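Local coordinates for putative transcriptional regulator protein (Vibrio parahaemolyticus, PDB 3ER6) that is of unknown function but probably acts as an AraC-type DNA-binding transcription regulator, this chain being its DJ-1/PfpI-like domain, at residues 73-86 and 107-121. The protein carries 1 engineered substitution. Numbering follows the deposited sequence.
Sequences DFTNILIIGSIGDP and KGSKIVAIDTGIFVV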
# COMPACT_ATOMS: atom_id res chain seq x y z
N ASP A 73 25.46 -0.76 -6.62
CA ASP A 73 26.54 -1.06 -5.67
C ASP A 73 26.39 -0.32 -4.39
O ASP A 73 26.94 -0.73 -3.37
CB ASP A 73 27.90 -0.63 -6.23
CG ASP A 73 28.42 -1.57 -7.25
OD1 ASP A 73 27.98 -2.77 -7.24
OD2 ASP A 73 29.27 -1.10 -8.06
N PHE A 74 25.68 0.81 -4.46
CA PHE A 74 25.46 1.72 -3.32
C PHE A 74 23.98 2.11 -3.25
O PHE A 74 23.34 2.21 -4.27
CB PHE A 74 26.33 3.01 -3.50
CG PHE A 74 25.80 4.24 -2.77
CD1 PHE A 74 26.29 4.58 -1.50
CD2 PHE A 74 24.80 5.03 -3.34
CE1 PHE A 74 25.79 5.69 -0.81
CE2 PHE A 74 24.31 6.14 -2.67
CZ PHE A 74 24.81 6.48 -1.40
N THR A 75 23.47 2.35 -2.05
CA THR A 75 22.16 3.04 -1.89
C THR A 75 22.11 3.58 -0.46
O THR A 75 22.72 3.02 0.43
CB THR A 75 20.94 2.06 -2.13
OG1 THR A 75 19.70 2.80 -2.14
CG2 THR A 75 20.87 0.91 -1.04
N ASN A 76 21.36 4.66 -0.24
CA ASN A 76 21.21 5.22 1.09
C ASN A 76 20.28 4.33 1.88
O ASN A 76 20.53 4.05 3.06
CB ASN A 76 20.65 6.65 1.01
CG ASN A 76 21.57 7.58 0.23
OD1 ASN A 76 21.37 7.84 -0.97
ND2 ASN A 76 22.58 8.10 0.91
N ILE A 77 19.16 3.96 1.23
CA ILE A 77 18.14 3.09 1.86
C ILE A 77 17.86 1.88 0.97
O ILE A 77 17.76 2.03 -0.26
CB ILE A 77 16.82 3.83 2.07
CG1 ILE A 77 17.02 5.08 2.96
CG2 ILE A 77 15.79 2.89 2.69
CD1 ILE A 77 15.85 6.14 2.72
N LEU A 78 17.76 0.69 1.59
CA LEU A 78 17.24 -0.49 0.90
C LEU A 78 15.96 -0.90 1.62
O LEU A 78 16.00 -1.10 2.84
CB LEU A 78 18.27 -1.65 0.88
CG LEU A 78 17.74 -3.03 0.40
CD1 LEU A 78 17.46 -3.10 -1.13
CD2 LEU A 78 18.65 -4.24 0.79
N ILE A 79 14.84 -1.04 0.90
CA ILE A 79 13.64 -1.62 1.50
C ILE A 79 13.49 -3.07 1.03
O ILE A 79 13.61 -3.37 -0.16
CB ILE A 79 12.37 -0.82 1.12
CG1 ILE A 79 12.61 0.64 1.43
CG2 ILE A 79 11.08 -1.39 1.84
CD1 ILE A 79 11.49 1.52 1.01
N ILE A 80 13.29 -3.96 1.98
CA ILE A 80 13.04 -5.33 1.64
C ILE A 80 11.59 -5.58 1.96
O ILE A 80 11.15 -5.57 3.15
CB ILE A 80 13.92 -6.28 2.46
CG1 ILE A 80 15.42 -5.96 2.23
CG2 ILE A 80 13.53 -7.73 2.22
CD1 ILE A 80 16.29 -6.73 3.27
N GLY A 81 10.80 -5.79 0.90
CA GLY A 81 9.35 -6.05 1.12
C GLY A 81 8.98 -7.47 1.56
O GLY A 81 9.85 -8.33 1.81
N SER A 82 7.67 -7.74 1.60
CA SER A 82 7.10 -9.03 1.93
C SER A 82 7.63 -10.18 1.09
O SER A 82 7.86 -10.07 -0.13
CB SER A 82 5.56 -8.98 1.78
OG SER A 82 5.01 -10.17 2.29
N ILE A 83 7.81 -11.32 1.75
CA ILE A 83 8.12 -12.54 1.01
C ILE A 83 6.94 -13.48 1.00
O ILE A 83 7.06 -14.63 0.59
CB ILE A 83 9.46 -13.24 1.50
CG1 ILE A 83 9.40 -13.66 3.00
CG2 ILE A 83 10.68 -12.35 1.25
CD1 ILE A 83 10.61 -14.65 3.41
N GLY A 84 5.79 -12.99 1.47
CA GLY A 84 4.60 -13.85 1.66
C GLY A 84 4.87 -14.89 2.76
O GLY A 84 5.45 -14.57 3.78
N ASP A 85 4.50 -16.13 2.53
CA ASP A 85 4.70 -17.16 3.52
C ASP A 85 6.14 -17.62 3.47
O ASP A 85 6.57 -18.26 2.48
CB ASP A 85 3.77 -18.33 3.26
CG ASP A 85 3.93 -19.47 4.28
OD1 ASP A 85 4.81 -19.46 5.19
OD2 ASP A 85 3.14 -20.41 4.14
N PRO A 86 6.88 -17.34 4.54
CA PRO A 86 8.33 -17.64 4.54
C PRO A 86 8.59 -19.13 4.35
O PRO A 86 9.65 -19.51 3.83
CB PRO A 86 8.81 -17.14 5.90
CG PRO A 86 7.75 -16.06 6.30
CD PRO A 86 6.43 -16.61 5.73
N LYS A 107 28.24 -2.05 4.18
CA LYS A 107 28.69 -0.74 3.69
C LYS A 107 27.95 0.47 4.29
O LYS A 107 28.28 1.60 3.95
CB LYS A 107 28.56 -0.63 2.17
CG LYS A 107 29.42 -1.58 1.33
CD LYS A 107 28.85 -1.51 -0.13
CE LYS A 107 29.51 -2.48 -1.16
NZ LYS A 107 28.64 -2.51 -2.44
N GLY A 108 26.95 0.25 5.14
CA GLY A 108 26.28 1.37 5.81
C GLY A 108 24.93 1.82 5.26
O GLY A 108 24.37 2.82 5.73
N SER A 109 24.39 1.10 4.28
CA SER A 109 23.01 1.37 3.80
C SER A 109 22.04 1.27 4.96
O SER A 109 22.20 0.40 5.82
CB SER A 109 22.61 0.32 2.72
OG SER A 109 23.35 0.57 1.52
N LYS A 110 21.02 2.13 5.04
CA LYS A 110 19.91 1.81 5.94
C LYS A 110 19.13 0.64 5.36
O LYS A 110 18.89 0.62 4.14
CB LYS A 110 18.98 3.00 6.19
CG LYS A 110 19.65 4.16 6.91
CD LYS A 110 18.66 5.34 7.01
CE LYS A 110 19.30 6.54 7.66
NZ LYS A 110 19.91 6.10 8.93
N ILE A 111 18.77 -0.36 6.19
CA ILE A 111 18.02 -1.54 5.74
C ILE A 111 16.65 -1.51 6.40
O ILE A 111 16.50 -1.60 7.65
CB ILE A 111 18.73 -2.88 6.09
CG1 ILE A 111 20.24 -2.88 5.76
CG2 ILE A 111 18.01 -4.12 5.48
CD1 ILE A 111 20.58 -2.68 4.21
N VAL A 112 15.61 -1.41 5.59
CA VAL A 112 14.25 -1.27 6.13
C VAL A 112 13.50 -2.51 5.69
O VAL A 112 13.38 -2.77 4.49
CB VAL A 112 13.51 -0.02 5.52
CG1 VAL A 112 12.09 0.07 6.13
CG2 VAL A 112 14.31 1.32 5.73
N ALA A 113 13.03 -3.31 6.64
CA ALA A 113 12.41 -4.58 6.34
C ALA A 113 10.98 -4.49 6.83
O ALA A 113 10.76 -4.12 8.00
CB ALA A 113 13.14 -5.76 7.05
N ILE A 114 10.02 -4.81 5.95
CA ILE A 114 8.60 -4.66 6.24
C ILE A 114 7.88 -5.98 6.07
O ILE A 114 8.23 -6.74 5.13
CB ILE A 114 7.97 -3.49 5.32
CG1 ILE A 114 8.03 -3.83 3.84
CG2 ILE A 114 8.78 -2.17 5.52
CD1 ILE A 114 7.34 -2.76 2.94
N ASP A 115 6.92 -6.30 6.97
CA ASP A 115 6.14 -7.50 6.85
C ASP A 115 7.16 -8.66 6.91
O ASP A 115 8.17 -8.55 7.63
CB ASP A 115 5.33 -7.51 5.53
CG ASP A 115 4.22 -8.62 5.50
OD1 ASP A 115 3.95 -9.33 6.50
OD2 ASP A 115 3.59 -8.77 4.45
N THR A 116 6.91 -9.74 6.18
CA THR A 116 7.84 -10.91 6.21
C THR A 116 9.27 -10.66 5.63
O THR A 116 10.15 -11.49 5.74
CB THR A 116 7.21 -12.19 5.63
OG1 THR A 116 6.81 -11.98 4.28
CG2 THR A 116 6.00 -12.61 6.46
N GLY A 117 9.48 -9.51 5.00
CA GLY A 117 10.87 -9.02 4.74
C GLY A 117 11.71 -9.10 6.01
O GLY A 117 12.97 -9.23 5.96
N ILE A 118 11.05 -9.03 7.17
CA ILE A 118 11.78 -9.20 8.45
C ILE A 118 12.50 -10.59 8.55
O ILE A 118 13.62 -10.67 9.07
CB ILE A 118 10.91 -8.86 9.71
CG1 ILE A 118 10.53 -7.38 9.69
CG2 ILE A 118 11.70 -9.23 11.05
CD1 ILE A 118 9.33 -7.04 10.51
N PHE A 119 11.89 -11.62 7.98
CA PHE A 119 12.47 -12.96 7.99
C PHE A 119 13.79 -12.93 7.18
O PHE A 119 14.73 -13.68 7.49
CB PHE A 119 11.52 -14.00 7.37
CG PHE A 119 10.40 -14.44 8.28
CD1 PHE A 119 9.38 -13.56 8.66
CD2 PHE A 119 10.36 -15.77 8.77
CE1 PHE A 119 8.35 -13.98 9.49
CE2 PHE A 119 9.34 -16.17 9.62
CZ PHE A 119 8.33 -15.28 9.96
N VAL A 120 13.83 -12.12 6.11
CA VAL A 120 15.05 -11.98 5.30
C VAL A 120 16.20 -11.35 6.11
O VAL A 120 17.35 -11.87 6.14
CB VAL A 120 14.79 -11.13 4.01
CG1 VAL A 120 16.08 -11.03 3.18
CG2 VAL A 120 13.64 -11.74 3.17
N VAL A 121 15.92 -10.24 6.79
CA VAL A 121 17.00 -9.63 7.60
C VAL A 121 17.39 -10.59 8.80
O VAL A 121 18.56 -10.65 9.17
CB VAL A 121 16.66 -8.20 8.11
CG1 VAL A 121 16.41 -7.28 6.93
CG2 VAL A 121 15.47 -8.23 9.01
O HOH W 1 25.37 1.51 0.21
O HOH W 2 22.73 5.30 4.30
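Pro86 sets CG over the centre of one face of the Phe119 ring, 3.5 Å from the centroid and 6° off the normal, a CH-pi contact, with CB nearer CD2; Phe142 packs edge-to-face with the same ring. The Asp115 carboxylate takes a hydrogen bond from Ser82 OG to OD2 (2.9 Å) steeply from above its plane, while OD1 binds His135. Ser82 OG also accepts from Gly84 N, closing an ST turn. Thr116 OG1, set between backbone N and carbonyl carbon (chi1 58°), accepts from Ile83 N (2.8 Å) and donates to a lone pair of Gly84 O (3.0 Å), in the carbonyl plane. Ile83 CG2 meets Val120 CG2 at 3.6 Å. Ile80 forks: CG2, anti to its own N, reaches Val120 CB, and CD1 touches both Val121 CG1 (3.7 Å) and Ile111 CG2. On the opposite sheet face Ile77 and Val112 pack against helix 173-184. Backbone bonds from Lys110 N to Asn76 O through Ile114 N to Ile80 O join parallel strands 77-80 and 110-114, central neighbours in a Rossmann-like alpha/beta sandwich, linked through helix 95-106 in a beta-alpha-beta crossover; the tight strand-to-helix turn, Asp115 at positive phi (60°), is consistent with the nucleophile elbow of DJ-1/PfpI relatives, where a cysteine usually sits.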